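PDB 2ABW: Pdx2 protein from Plasmodium falciparum, which hydrolyses glutamine to glutamate and ammonia as the glutaminase subunit of PLP synthase, the ammonia being channelled to Pdx1 for vitamin B6 biosynthesis. Local coordinates for residues A[193-198]-A[203-208]; A[4-9]-A[211-216]; A[74-79]-A[187-192]. All coordinates share one frame; numbering follows the deposited sequence.

Contact 1 (A[193-198]-A[203-208])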
loop_
_atom_site.group_PDB
_atom_site.type_symbol
_atom_site.label_atom_id
_atom_site.label_comp_id
_atom_site.label_asym_id
_atom_site.label_seq_id
_atom_site.Cartn_x
_atom_site.Cartn_y
_atom_site.Cartn_z
ATOM N N THR A 193 -1.248 3.779 -2.126
ATOM C CA THR A 193 -2.027 4.971 -1.715
ATOM C C THR A 193 -1.209 5.828 -0.823
ATOM O O THR A 193 -0.399 5.322 -0.009
ATOM C CB THR A 193 -3.308 4.516 -1.019
ATOM O OG1 THR A 193 -3.011 3.605 0.075
ATOM C CG2 THR A 193 -4.270 3.853 -2.045
ATOM N N VAL A 194 -1.300 7.151 -1.018
ATOM C CA VAL A 194 -0.509 8.075 -0.195
ATOM C C VAL A 194 -1.205 8.465 1.104
ATOM O O VAL A 194 -0.615 9.136 1.983
ATOM C CB VAL A 194 -0.131 9.332 -0.986
ATOM C CG1 VAL A 194 0.544 8.988 -2.340
ATOM C CG2 VAL A 194 -1.412 10.189 -1.258
ATOM N N PHE A 195 -2.473 8.177 1.195
ATOM C CA PHE A 195 -3.378 8.572 2.312
ATOM C C PHE A 195 -3.493 7.440 3.335
ATOM O O PHE A 195 -2.917 6.363 3.161
ATOM C CB PHE A 195 -4.742 9.005 1.767
ATOM C CG PHE A 195 -5.390 8.021 0.808
ATOM C CD1 PHE A 195 -6.208 7.013 1.275
ATOM C CD2 PHE A 195 -5.196 8.144 -0.551
ATOM C CE1 PHE A 195 -6.815 6.131 0.411
ATOM C CE2 PHE A 195 -5.800 7.270 -1.417
ATOM C CZ PHE A 195 -6.616 6.257 -0.954
ATOM N N HIS A 196 -4.217 7.724 4.392
ATOM C CA HIS A 196 -4.490 6.791 5.489
ATOM C C HIS A 196 -5.886 6.238 5.373
ATOM O O HIS A 196 -6.835 6.799 5.900
ATOM C CB HIS A 196 -4.351 7.532 6.827
ATOM C CG HIS A 196 -2.949 7.652 7.264
ATOM N ND1 HIS A 196 -2.366 6.730 8.101
ATOM C CD2 HIS A 196 -1.992 8.556 6.956
ATOM C CE1 HIS A 196 -1.112 7.093 8.326
ATOM N NE2 HIS A 196 -0.847 8.182 7.614
ATOM N N PRO A 197 -6.033 5.086 4.672
ATOM C CA PRO A 197 -7.390 4.555 4.421
ATOM C C PRO A 197 -8.053 4.065 5.668
ATOM O O PRO A 197 -9.278 3.884 5.717
ATOM C CB PRO A 197 -7.073 3.339 3.530
ATOM C CG PRO A 197 -5.696 2.907 3.896
ATOM C CD PRO A 197 -4.975 4.174 4.240
ATOM N N GLU A 198 -7.281 3.901 6.741
ATOM C CA GLU A 198 -7.816 3.424 8.003
ATOM C C GLU A 198 -8.374 4.501 8.883
ATOM O O GLU A 198 -9.018 4.173 9.916
ATOM C CB GLU A 198 -6.743 2.611 8.713
ATOM C CG GLU A 198 -5.731 3.400 9.474
ATOM C CD GLU A 198 -4.699 4.242 8.665
ATOM O OE1 GLU A 198 -4.761 4.353 7.417
ATOM O OE2 GLU A 198 -3.843 4.831 9.404
ATOM N N THR A 203 -14.795 2.132 3.824
ATOM C CA THR A 203 -13.898 0.983 3.641
ATOM C C THR A 203 -13.627 0.729 2.131
ATOM O O THR A 203 -13.335 -0.409 1.743
ATOM C CB THR A 203 -14.450 -0.313 4.278
ATOM O OG1 THR A 203 -15.772 -0.536 3.810
ATOM C CG2 THR A 203 -14.450 -0.211 5.864
ATOM N N ALA A 204 -13.736 1.735 1.297
ATOM C CA ALA A 204 -13.753 1.519 -0.190
ATOM C C ALA A 204 -12.464 0.866 -0.625
ATOM O O ALA A 204 -12.485 -0.072 -1.436
ATOM C CB ALA A 204 -13.901 2.850 -0.890
ATOM N N PHE A 205 -11.297 1.372 -0.193
ATOM C CA PHE A 205 -10.027 0.818 -0.686
ATOM C C PHE A 205 -9.765 -0.601 -0.154
ATOM O O PHE A 205 -9.115 -1.437 -0.794
ATOM C CB PHE A 205 -8.873 1.773 -0.454
ATOM C CG PHE A 205 -8.931 2.970 -1.435
ATOM C CD1 PHE A 205 -9.720 4.050 -1.140
ATOM C CD2 PHE A 205 -8.320 2.890 -2.675
ATOM C CE1 PHE A 205 -9.837 5.097 -2.054
ATOM C CE2 PHE A 205 -8.437 3.969 -3.581
ATOM C CZ PHE A 205 -9.244 4.993 -3.284
ATOM N N GLN A 206 -10.209 -0.823 1.087
ATOM C CA GLN A 206 -10.140 -2.160 1.634
ATOM C C GLN A 206 -10.956 -3.140 0.794
ATOM O O GLN A 206 -10.516 -4.272 0.460
ATOM C CB GLN A 206 -10.638 -2.209 3.101
ATOM C CG GLN A 206 -9.659 -1.527 4.055
ATOM C CD GLN A 206 -9.772 -0.032 4.144
ATOM O OE1 GLN A 206 -10.686 0.521 3.576
ATOM N NE2 GLN A 206 -8.867 0.596 4.914
ATOM N N GLN A 207 -12.137 -2.756 0.428
ATOM C CA GLN A 207 -13.001 -3.579 -0.412
ATOM C C GLN A 207 -12.363 -3.826 -1.755
ATOM O O GLN A 207 -12.367 -4.965 -2.252
ATOM C CB GLN A 207 -14.340 -2.909 -0.543
ATOM C CG GLN A 207 -15.279 -3.860 -1.318
ATOM C CD GLN A 207 -16.675 -3.282 -1.539
ATOM O OE1 GLN A 207 -16.994 -2.146 -1.116
ATOM N NE2 GLN A 207 -17.476 -4.031 -2.205
ATOM N N TYR A 208 -11.807 -2.800 -2.368
ATOM C CA TYR A 208 -11.134 -2.924 -3.668
ATOM C C TYR A 208 -9.957 -3.879 -3.571
ATOM O O TYR A 208 -9.745 -4.762 -4.417
ATOM C CB TYR A 208 -10.621 -1.585 -4.107
ATOM C CG TYR A 208 -10.036 -1.581 -5.464
ATOM C CD1 TYR A 208 -10.861 -1.709 -6.589
ATOM C CD2 TYR A 208 -8.718 -1.442 -5.681
ATOM C CE1 TYR A 208 -10.312 -1.686 -7.865
ATOM C CE2 TYR A 208 -8.187 -1.366 -6.939
ATOM C CZ TYR A 208 -8.978 -1.492 -8.029
ATOM O OH TYR A 208 -8.510 -1.457 -9.364
#
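Thr193 reaches Phe205 through its methyl group: CG2 of Thr193 stands 4.2 Å from CD2 of Phe205, approaching the ring obliquely. The other branch of the threonine turns to neighbouring strand 83-86, where OG1 hydrogen-bonds to Thr86 OG1 and Trp84 NE1, so a buried hydroxyl is satisfied while the methyl serves the apolar side. CB of Thr193 also covers part of one face of the Phe195 ring, offset toward the rim. Phe195 makes the central contact. Its CG lies between the backbone N and the carbonyl carbon (chi1 51°), which sends the ring toward the helix with its outer edge leading. CZ of Phe195 sits over the centre of the Phe205 ring, 3.6 Å from CE1 of Phe205. With centroids 5.0 Å apart and planes at 68°, the pair is a T-shaped (edge-to-face) stack in which Phe195 gives the edge and Phe205 the face.

His196 is a charge-relay residue of the glutaminase site and touches the nucleophile Cys87. Pro197, next in the chain, turns to the helix, its CB and CG beside the end of the Gln206 side chain, which it crosses at about a right angle. Glu198 completes the Cys-His-Glu triad: ND1 of His196 donates to OE2 of Glu198 at 2.7 Å with an N-H...O angle of 164°. OE2 accepts on its syn lone pair and lies nearly in the imidazole plane, which helps fix the rotation of the ring.

The loop thus runs from strand 190-193 past strand 83-86, whose Trp84 touches Pro197, Phe205 and Gln206, and turns into helix 204-219. Leu135 and Ile137 of strand 130-137 also pack on Phe205, and helix 16-23 borders Glu198 and Gln206.

Contact 2 (A[4-9]-A[211-216])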
loop_
_atom_site.group_PDB
_atom_site.type_symbol
_atom_site.label_atom_id
_atom_site.label_comp_id
_atom_site.label_asym_id
_atom_site.label_seq_id
_atom_site.Cartn_x
_atom_site.Cartn_y
_atom_site.Cartn_z
ATOM N N ILE A 4 -10.061 -16.650 2.106
ATOM C CA ILE A 4 -9.049 -15.689 1.657
ATOM C C ILE A 4 -8.384 -15.131 2.904
ATOM O O ILE A 4 -9.060 -14.764 3.880
ATOM C CB ILE A 4 -9.774 -14.508 0.969
ATOM C CG1 ILE A 4 -10.337 -14.975 -0.382
ATOM C CG2 ILE A 4 -8.835 -13.285 0.880
ATOM C CD1 ILE A 4 -9.286 -15.360 -1.318
ATOM N N THR A 5 -7.022 -15.138 2.918
ATOM C CA THR A 5 -6.240 -14.579 4.005
ATOM C C THR A 5 -5.455 -13.366 3.513
ATOM O O THR A 5 -4.678 -13.477 2.553
ATOM C CB THR A 5 -5.252 -15.599 4.576
ATOM O OG1 THR A 5 -6.036 -16.716 5.056
ATOM C CG2 THR A 5 -4.427 -14.962 5.740
ATOM N N ILE A 6 -5.708 -12.232 4.132
ATOM C CA ILE A 6 -4.948 -11.036 3.881
ATOM C C ILE A 6 -4.106 -10.748 5.109
ATOM O O ILE A 6 -4.614 -10.755 6.234
ATOM C CB ILE A 6 -5.819 -9.810 3.492
ATOM C CG1 ILE A 6 -6.454 -10.149 2.156
ATOM C CG2 ILE A 6 -4.943 -8.558 3.484
ATOM C CD1 ILE A 6 -7.471 -9.105 1.658
ATOM N N GLY A 7 -2.830 -10.509 4.894
ATOM C CA GLY A 7 -1.938 -10.179 6.006
ATOM C C GLY A 7 -1.691 -8.707 6.071
ATOM O O GLY A 7 -1.789 -7.960 5.033
ATOM N N VAL A 8 -1.405 -8.225 7.276
ATOM C CA VAL A 8 -0.988 -6.824 7.517
ATOM C C VAL A 8 0.359 -6.840 8.181
ATOM O O VAL A 8 0.538 -7.405 9.240
ATOM C CB VAL A 8 -1.995 -6.022 8.337
ATOM C CG1 VAL A 8 -1.502 -4.555 8.569
ATOM C CG2 VAL A 8 -3.346 -5.967 7.605
ATOM N N LEU A 9 1.371 -6.266 7.531
ATOM C CA LEU A 9 2.744 -6.220 8.114
ATOM C C LEU A 9 2.621 -5.483 9.449
ATOM O O LEU A 9 1.962 -4.450 9.536
ATOM C CB LEU A 9 3.673 -5.516 7.112
ATOM C CG LEU A 9 5.140 -5.691 7.569
ATOM C CD1 LEU A 9 5.692 -7.099 7.327
ATOM C CD2 LEU A 9 6.035 -4.678 6.827
ATOM N N GLU A 211 -11.136 -7.516 -3.303
ATOM C CA GLU A 211 -11.543 -8.045 -4.586
ATOM C C GLU A 211 -10.311 -8.357 -5.445
ATOM O O GLU A 211 -10.319 -9.389 -6.131
ATOM C CB GLU A 211 -12.461 -7.051 -5.250
ATOM C CG GLU A 211 -13.823 -7.010 -4.660
ATOM C CD GLU A 211 -14.661 -8.235 -4.922
ATOM O OE1 GLU A 211 -14.438 -8.917 -5.930
ATOM O OE2 GLU A 211 -15.584 -8.541 -4.166
ATOM N N LYS A 212 -9.244 -7.564 -5.308
ATOM C CA LYS A 212 -7.992 -7.831 -6.031
ATOM C C LYS A 212 -7.414 -9.167 -5.639
ATOM O O LYS A 212 -6.959 -10.002 -6.427
ATOM C CB LYS A 212 -6.994 -6.735 -5.772
ATOM C CG LYS A 212 -5.786 -6.751 -6.629
ATOM C CD LYS A 212 -4.971 -5.470 -6.411
ATOM C CE LYS A 212 -3.594 -5.482 -7.176
ATOM N NZ LYS A 212 -3.946 -5.257 -8.598
ATOM N N VAL A 213 -7.385 -9.399 -4.331
ATOM C CA VAL A 213 -6.865 -10.680 -3.763
ATOM C C VAL A 213 -7.759 -11.833 -4.197
ATOM O O VAL A 213 -7.272 -12.909 -4.570
ATOM C CB VAL A 213 -6.731 -10.592 -2.225
ATOM C CG1 VAL A 213 -6.244 -11.953 -1.670
ATOM C CG2 VAL A 213 -5.797 -9.489 -1.790
ATOM N N LYS A 214 -9.096 -11.637 -4.092
ATOM C CA LYS A 214 -10.035 -12.683 -4.544
ATOM C C LYS A 214 -9.834 -13.044 -5.984
ATOM O O LYS A 214 -9.770 -14.263 -6.275
ATOM C CB LYS A 214 -11.463 -12.154 -4.311
ATOM C CG LYS A 214 -12.511 -13.203 -4.677
ATOM C CD LYS A 214 -13.829 -12.535 -4.951
ATOM C CE LYS A 214 -13.887 -12.058 -6.415
ATOM N NZ LYS A 214 -15.127 -11.376 -6.765
ATOM N N ASN A 215 -9.635 -12.072 -6.840
ATOM C CA ASN A 215 -9.493 -12.344 -8.299
ATOM C C ASN A 215 -8.163 -13.066 -8.536
ATOM O O ASN A 215 -8.046 -14.011 -9.315
ATOM C CB ASN A 215 -9.480 -11.063 -9.079
ATOM C CG ASN A 215 -10.865 -10.360 -9.124
ATOM O OD1 ASN A 215 -11.835 -10.974 -8.952
ATOM N ND2 ASN A 215 -10.866 -9.102 -9.503
ATOM N N TYR A 216 -7.127 -12.638 -7.813
ATOM C CA TYR A 216 -5.858 -13.387 -7.823
ATOM C C TYR A 216 -6.020 -14.852 -7.488
ATOM O O TYR A 216 -5.546 -15.733 -8.227
ATOM C CB TYR A 216 -4.775 -12.706 -6.917
ATOM C CG TYR A 216 -3.658 -13.665 -6.557
ATOM C CD1 TYR A 216 -2.640 -13.853 -7.396
ATOM C CD2 TYR A 216 -3.670 -14.377 -5.362
ATOM C CE1 TYR A 216 -1.637 -14.774 -7.066
ATOM C CE2 TYR A 216 -2.710 -15.292 -5.052
ATOM C CZ TYR A 216 -1.680 -15.484 -5.919
ATOM O OH TYR A 216 -0.734 -16.417 -5.587
#
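Val213 is the residue of helix 211-216 that meets strand 4-9 with both of its methyls, one for each of two isoleucines. Two residues before it, Glu211 takes part through the helix itself, its OE1 forming a salt bridge with NZ of Lys214 at 2.7 Å. NZ of Lys212, which does not touch the strand, forms a salt bridge with Glu186. In Val213, CG1 is anti to the backbone N (chi1 178°) and CG2 lies beside that nitrogen, which splits the two branches along the strand. CG1 lies 3.9 Å from CG2 of Ile4, the two side chains sliding past each other in opposite directions. CG2 of Val213 lies equally 3.9 Å from CD1 of Ile6. At Lys214 the backbone does the touching: CA is 4.3 Å from CD1 of Ile4, while the aliphatic chain leads away. Both Ile4 distances hold for one of its two modelled conformers.

No hydrogen bond crosses the interface, and the segment axes approach to 9.3 Å at 129°, a spacing bridged by aliphatic side chains. Ile4 points at the helix, whereas Ile6 reaches it only with the end of its extended chain. Such a helix laid on the parallel part of the mixed central sheet is the layered packing of the alpha/beta fold of class I glutamine amidotransferases.

Contact 3 (A[74-79]-A[187-192])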
loop_
_atom_site.group_PDB
_atom_site.type_symbol
_atom_site.label_atom_id
_atom_site.label_comp_id
_atom_site.label_asym_id
_atom_site.label_seq_id
_atom_site.Cartn_x
_atom_site.Cartn_y
_atom_site.Cartn_z
ATOM N N HIS A 74 10.378 -11.479 -3.333
ATOM C CA HIS A 74 9.923 -12.646 -4.062
ATOM C C HIS A 74 8.377 -12.683 -4.171
ATOM O O HIS A 74 7.792 -13.029 -5.214
ATOM C CB HIS A 74 10.514 -13.901 -3.440
ATOM C CG HIS A 74 9.966 -15.184 -3.979
ATOM N ND1 HIS A 74 8.970 -15.862 -3.313
ATOM C CD2 HIS A 74 10.330 -15.957 -5.017
ATOM C CE1 HIS A 74 8.736 -16.994 -3.939
ATOM N NE2 HIS A 74 9.458 -17.006 -5.048
ATOM N N PHE A 75 7.706 -12.385 -3.074
ATOM C CA PHE A 75 6.231 -12.389 -2.995
ATOM C C PHE A 75 5.675 -11.413 -4.026
ATOM O O PHE A 75 4.738 -11.743 -4.764
ATOM C CB PHE A 75 5.830 -11.954 -1.615
ATOM C CG PHE A 75 4.342 -11.811 -1.321
ATOM C CD1 PHE A 75 3.664 -10.644 -1.643
ATOM C CD2 PHE A 75 3.709 -12.824 -0.614
ATOM C CE1 PHE A 75 2.334 -10.482 -1.351
ATOM C CE2 PHE A 75 2.353 -12.649 -0.263
ATOM C CZ PHE A 75 1.738 -11.471 -0.629
ATOM N N ILE A 76 6.262 -10.237 -4.118
ATOM C CA ILE A 76 5.808 -9.213 -5.014
ATOM C C ILE A 76 6.072 -9.514 -6.453
ATOM O O ILE A 76 5.243 -9.276 -7.333
ATOM C CB ILE A 76 6.447 -7.848 -4.621
ATOM C CG1 ILE A 76 6.011 -7.385 -3.249
ATOM C CG2 ILE A 76 6.101 -6.707 -5.625
ATOM C CD1 ILE A 76 6.935 -6.378 -2.632
ATOM N N HIS A 77 7.291 -9.928 -6.782
ATOM C CA HIS A 77 7.814 -9.918 -8.118
ATOM C C HIS A 77 7.943 -11.259 -8.805
ATOM O O HIS A 77 7.904 -11.311 -10.008
ATOM C CB HIS A 77 9.221 -9.329 -8.102
ATOM C CG HIS A 77 9.242 -7.893 -7.690
ATOM N ND1 HIS A 77 8.716 -6.879 -8.482
ATOM C CD2 HIS A 77 9.637 -7.329 -6.535
ATOM C CE1 HIS A 77 8.894 -5.726 -7.836
ATOM N NE2 HIS A 77 9.400 -5.961 -6.644
ATOM N N VAL A 78 7.951 -12.321 -8.045
ATOM C CA VAL A 78 7.975 -13.697 -8.599
ATOM C C VAL A 78 6.608 -14.355 -8.465
ATOM O O VAL A 78 6.044 -14.847 -9.451
ATOM C CB VAL A 78 9.090 -14.559 -7.982
ATOM C CG1 VAL A 78 9.050 -16.002 -8.615
ATOM C CG2 VAL A 78 10.501 -13.871 -8.248
ATOM N N LEU A 79 6.080 -14.390 -7.250
ATOM C CA LEU A 79 4.728 -14.942 -7.020
ATOM C C LEU A 79 3.691 -14.000 -7.579
ATOM O O LEU A 79 2.567 -14.483 -7.868
ATOM C CB LEU A 79 4.466 -15.171 -5.547
ATOM C CG LEU A 79 5.419 -16.153 -4.934
ATOM C CD1 LEU A 79 4.994 -16.413 -3.508
ATOM C CD2 LEU A 79 5.710 -17.437 -5.770
ATOM N N GLN A 187 -0.365 -1.039 -10.355
ATOM C CA GLN A 187 0.511 -1.555 -11.427
ATOM C C GLN A 187 0.590 -3.068 -11.203
ATOM O O GLN A 187 1.110 -3.474 -10.176
ATOM C CB GLN A 187 1.922 -0.989 -11.379
ATOM C CG GLN A 187 2.761 -1.457 -12.585
ATOM C CD GLN A 187 4.096 -0.877 -12.602
ATOM O OE1 GLN A 187 4.456 -0.041 -11.737
ATOM N NE2 GLN A 187 4.919 -1.353 -13.574
ATOM N N ASN A 188 0.034 -3.823 -12.153
ATOM C CA ASN A 188 0.067 -5.289 -12.042
ATOM C C ASN A 188 -0.545 -5.644 -10.669
ATOM O O ASN A 188 -1.629 -5.116 -10.350
ATOM C CB ASN A 188 1.462 -5.833 -12.214
ATOM C CG ASN A 188 2.134 -5.442 -13.511
ATOM O OD1 ASN A 188 1.574 -5.673 -14.548
ATOM N ND2 ASN A 188 3.321 -4.781 -13.427
ATOM N N ASN A 189 0.153 -6.436 -9.850
ATOM C CA ASN A 189 -0.336 -6.866 -8.562
ATOM C C ASN A 189 -0.210 -5.895 -7.384
ATOM O O ASN A 189 -0.543 -6.226 -6.233
ATOM C CB ASN A 189 0.344 -8.177 -8.173
ATOM C CG ASN A 189 1.841 -8.092 -8.192
ATOM O OD1 ASN A 189 2.425 -7.721 -9.203
ATOM N ND2 ASN A 189 2.525 -8.493 -7.065
ATOM N N CYS A 190 0.278 -4.683 -7.657
ATOM C CA CYS A 190 0.576 -3.677 -6.660
ATOM C C CYS A 190 -0.358 -2.486 -6.636
ATOM O O CYS A 190 -0.683 -1.932 -7.672
ATOM C CB CYS A 190 1.982 -3.127 -6.876
ATOM S SG CYS A 190 3.280 -4.427 -6.789
ATOM N N LEU A 191 -0.787 -2.105 -5.445
ATOM C CA LEU A 191 -1.622 -0.958 -5.232
ATOM C C LEU A 191 -0.915 -0.086 -4.285
ATOM O O LEU A 191 -0.353 -0.534 -3.278
ATOM C CB LEU A 191 -2.962 -1.406 -4.605
ATOM C CG LEU A 191 -3.943 -0.368 -4.120
ATOM C CD1 LEU A 191 -4.490 0.441 -5.347
ATOM C CD2 LEU A 191 -5.084 -1.022 -3.359
ATOM N N GLY A 192 -0.914 1.217 -4.515
ATOM C CA GLY A 192 -0.263 2.148 -3.638
ATOM C C GLY A 192 -1.168 3.364 -3.397
ATOM O O GLY A 192 -1.721 3.923 -4.342
#
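With chi1 of 55°, the amide branch of Asn189 is tucked over its own backbone, CG flanked by N and C, and this turn carries the amide to the end of helix 63-77; chi1 of -64° sets CG1 of Ile76 beside the backbone N and leaves CG2 anti to that nitrogen, set to meet Cys190. The amide nitrogen ND2 of Asn189 donates to the backbone O of Ile76 at 2.8 Å. It arrives in the carbonyl plane, on a lone pair, and the N-H...O angle of 153° shows a modest bend. ND2 also bonds to Lys81 O, so one amide group ties the last turn of the helix to the chain that leads into strand 83-86.

Gln187 to Cys190 form a type II' beta turn, the hairpin turn joining strands 180-187 and 190-193, and Asn189 occupies its third position. In the central sheet, strand 190-193 runs parallel to 83-86 and antiparallel to 180-187. Beside the polar bond, CG2 of Ile76 packs on SG of Cys190 at 3.8 Å, and Ile83 touches both side chains. The same methyl lies over the centre of the His77 ring, 3.5 Å above its plane, while NE2 of His77 bonds to Phe112 O.

Overall arrangement
All three contacts are largely buried, but they differ in chemistry. Contact 1 is mainly aromatic and its loop carries the charge-relay pair; contact 2 is purely aliphatic across its interface, and contact 3 adds a side-chain to backbone hydrogen bond at a partly exposed turn. Contacts 2 and 3 lie away from the annotated sites. Helix 204-219 serves contact 1 with its first turns and contact 2 further along, their centres about 14 Å apart. Contacts 1 and 3 lie on opposite sides of the chain's centre, joined by strand 190-193. Contacts 2 and 3 meet directly, Lys212 NZ lying 2.9 Å from Asn188 O, a probable hydrogen bond.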